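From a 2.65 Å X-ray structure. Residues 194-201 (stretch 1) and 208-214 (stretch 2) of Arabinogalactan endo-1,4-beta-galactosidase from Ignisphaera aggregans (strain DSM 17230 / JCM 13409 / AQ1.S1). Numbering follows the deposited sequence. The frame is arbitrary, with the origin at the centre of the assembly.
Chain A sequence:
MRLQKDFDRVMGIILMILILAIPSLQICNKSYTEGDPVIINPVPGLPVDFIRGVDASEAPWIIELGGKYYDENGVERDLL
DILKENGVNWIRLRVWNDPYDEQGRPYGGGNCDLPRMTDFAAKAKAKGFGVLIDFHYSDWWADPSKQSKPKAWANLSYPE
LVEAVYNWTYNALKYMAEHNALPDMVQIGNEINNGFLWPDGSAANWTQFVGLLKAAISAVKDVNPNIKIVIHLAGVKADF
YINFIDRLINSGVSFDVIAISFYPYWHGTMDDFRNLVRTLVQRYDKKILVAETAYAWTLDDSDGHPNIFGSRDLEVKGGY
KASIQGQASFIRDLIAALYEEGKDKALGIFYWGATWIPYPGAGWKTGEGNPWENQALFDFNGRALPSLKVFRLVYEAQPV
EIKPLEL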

# COMPACT_ATOMS: atom_id res chain seq x y z
N ASN A 194 -8.78 3.87 -13.37
CA ASN A 194 -9.91 3.60 -14.25
C ASN A 194 -11.18 3.40 -13.43
O ASN A 194 -12.12 2.73 -13.87
N GLY A 195 -11.20 3.99 -12.24
CA GLY A 195 -12.32 3.85 -11.34
C GLY A 195 -12.26 2.56 -10.55
O GLY A 195 -11.25 1.86 -10.56
N PHE A 196 -13.36 2.24 -9.87
CA PHE A 196 -13.48 1.02 -9.09
C PHE A 196 -14.91 0.52 -9.17
O PHE A 196 -15.79 1.23 -9.65
N LEU A 197 -15.14 -0.71 -8.71
CA LEU A 197 -16.47 -1.31 -8.73
C LEU A 197 -17.06 -1.33 -10.14
O LEU A 197 -18.13 -0.78 -10.38
N TRP A 198 -16.35 -1.98 -11.06
CA TRP A 198 -16.76 -2.01 -12.46
C TRP A 198 -18.05 -2.80 -12.67
O TRP A 198 -18.31 -3.77 -11.95
N PRO A 199 -18.87 -2.40 -13.66
CA PRO A 199 -18.70 -1.24 -14.53
C PRO A 199 -19.33 0.04 -13.97
O PRO A 199 -19.11 1.11 -14.54
N ASP A 200 -20.07 -0.07 -12.88
CA ASP A 200 -20.86 1.04 -12.35
C ASP A 200 -20.03 2.27 -11.96
O ASP A 200 -20.52 3.40 -12.01
N GLY A 201 -18.78 2.03 -11.56
CA GLY A 201 -17.87 3.11 -11.22
C GLY A 201 -16.62 3.06 -12.08
O GLY A 201 -15.50 3.23 -11.58
N GLN A 208 -21.51 8.26 -11.77
CA GLN A 208 -21.76 7.16 -10.85
C GLN A 208 -20.50 6.85 -10.04
O GLN A 208 -20.57 6.52 -8.86
N PHE A 209 -19.36 6.96 -10.71
CA PHE A 209 -18.05 6.78 -10.08
C PHE A 209 -17.89 7.73 -8.89
O PHE A 209 -17.45 7.32 -7.82
N VAL A 210 -18.28 8.99 -9.08
CA VAL A 210 -18.15 10.00 -8.03
C VAL A 210 -19.17 9.78 -6.92
O VAL A 210 -18.90 10.08 -5.75
N GLY A 211 -20.34 9.28 -7.27
CA GLY A 211 -21.36 8.98 -6.29
C GLY A 211 -20.89 7.91 -5.32
O GLY A 211 -21.08 8.03 -4.11
N LEU A 212 -20.28 6.86 -5.86
CA LEU A 212 -19.76 5.77 -5.04
C LEU A 212 -18.55 6.22 -4.24
O LEU A 212 -18.37 5.82 -3.09
N LEU A 213 -17.71 7.05 -4.85
CA LEU A 213 -16.52 7.56 -4.18
C LEU A 213 -16.93 8.45 -3.01
O LEU A 213 -16.38 8.33 -1.92
N LYS A 214 -17.90 9.33 -3.25
CA LYS A 214 -18.42 10.20 -2.21
C LYS A 214 -19.11 9.41 -1.09
O LYS A 214 -18.98 9.75 0.08

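Three residues carry most of this contact: Phe196 in the loop, Leu212 and Phe209 on the helix. The loop folds back on itself, with Gly201 N donating to Leu197 O (3.1 Å) and a weak bond from Phe196 N to Gly201 O (2.9 Å), and presents a largely apolar surface to the helix.

Phe196 leaves its backbone sideways, but chi1 in p brings the ring end to the helix. Its CZ lies 3.6 Å from Leu213 CD1 and 3.9 Å from Leu212 CB, while its CD1 meets Phe209 CE1 at 3.5 Å. The two rings touch rim to rim, centroids 5.8 Å apart and planes at 67°. Phe209, chi1 t, has Gly195 over one face, with Gly195 CA 3.9 Å from the ring centroid in a CH-pi contact. A CB on Gly195 would clash with Gly201 O, and its positive phi also favours glycine.

Leu212 (m, t) points toward the loop, its CD1 3.9 Å from CD1 of Leu197, another m, t leucine. A CB on Gly201 would sit 3.4 Å from Leu212 CD1, which is tight, and would clash with Phe196 O at 2.5 Å.

At the margin, Gln208 (chi1 m) points toward the loop and its CB packs 3.1 Å from Asp200 O; no clear hydrogen bond joins the two stretches. The design rule is shape: aromatic rims and leucine methyls fill the space, and glycines sit where a CB would strike the loop's own carbonyls.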

# COMPACT_ATOMS: atom_id res chain seq x y z
CB ASN A 194 -9.63 2.38 -15.12
CG ASN A 194 -8.38 2.55 -15.97
OD1 ASN A 194 -8.09 3.65 -16.42
ND2 ASN A 194 -7.65 1.47 -16.18
CB PHE A 196 -13.06 1.22 -7.62
CG PHE A 196 -14.00 2.11 -6.80
CD1 PHE A 196 -14.67 3.18 -7.38
CD2 PHE A 196 -14.19 1.86 -5.45
CE1 PHE A 196 -15.51 3.98 -6.62
CE2 PHE A 196 -15.03 2.66 -4.69
CZ PHE A 196 -15.69 3.72 -5.27
CB LEU A 197 -17.41 -0.55 -7.78
CG LEU A 197 -17.10 -0.68 -6.29
CD1 LEU A 197 -17.93 0.32 -5.50
CD2 LEU A 197 -17.37 -2.09 -5.81
CB TRP A 198 -15.66 -2.60 -13.34
CG TRP A 198 -14.43 -1.76 -13.42
CD1 TRP A 198 -14.31 -0.45 -13.07
CD2 TRP A 198 -13.14 -2.17 -13.89
NE1 TRP A 198 -13.02 -0.02 -13.29
CE2 TRP A 198 -12.29 -1.06 -13.79
CE3 TRP A 198 -12.63 -3.37 -14.38
CZ2 TRP A 198 -10.95 -1.11 -14.17
CZ3 TRP A 198 -11.30 -3.42 -14.75
CH2 TRP A 198 -10.47 -2.29 -14.64
CB PRO A 199 -19.41 -1.67 -15.82
CG PRO A 199 -20.51 -2.55 -15.34
CD PRO A 199 -20.02 -3.23 -14.08
CB ASP A 200 -21.67 0.59 -11.14
CG ASP A 200 -22.82 -0.33 -11.53
OD1 ASP A 200 -22.60 -1.25 -12.34
OD2 ASP A 200 -23.95 -0.12 -11.03
CB GLN A 208 -22.23 5.92 -11.61
CG GLN A 208 -23.58 6.10 -12.26
CD GLN A 208 -24.15 4.80 -12.79
OE1 GLN A 208 -23.42 3.85 -13.08
NE2 GLN A 208 -25.47 4.75 -12.92
CB PHE A 209 -16.95 7.00 -11.12
CG PHE A 209 -15.55 7.00 -10.56
CD1 PHE A 209 -15.20 6.21 -9.48
CD2 PHE A 209 -14.57 7.80 -11.13
CE1 PHE A 209 -13.91 6.22 -8.98
CE2 PHE A 209 -13.28 7.82 -10.64
CZ PHE A 209 -12.95 7.03 -9.56
CB VAL A 210 -18.32 11.42 -8.60
CG1 VAL A 210 -18.43 12.46 -7.48
CG2 VAL A 210 -17.16 11.76 -9.51
CB LEU A 212 -19.40 4.57 -5.91
CG LEU A 212 -20.57 3.84 -6.57
CD1 LEU A 212 -20.09 2.78 -7.55
CD2 LEU A 212 -21.48 3.22 -5.52
CB LEU A 213 -15.64 8.33 -5.17
CG LEU A 213 -14.12 8.19 -5.03
CD1 LEU A 213 -13.67 6.74 -5.07
CD2 LEU A 213 -13.43 8.99 -6.13
CB LYS A 214 -19.40 11.21 -2.80
CG LYS A 214 -18.75 12.37 -3.54
CD LYS A 214 -19.80 13.34 -4.06
CE LYS A 214 -19.16 14.56 -4.70
NZ LYS A 214 -20.17 15.49 -5.26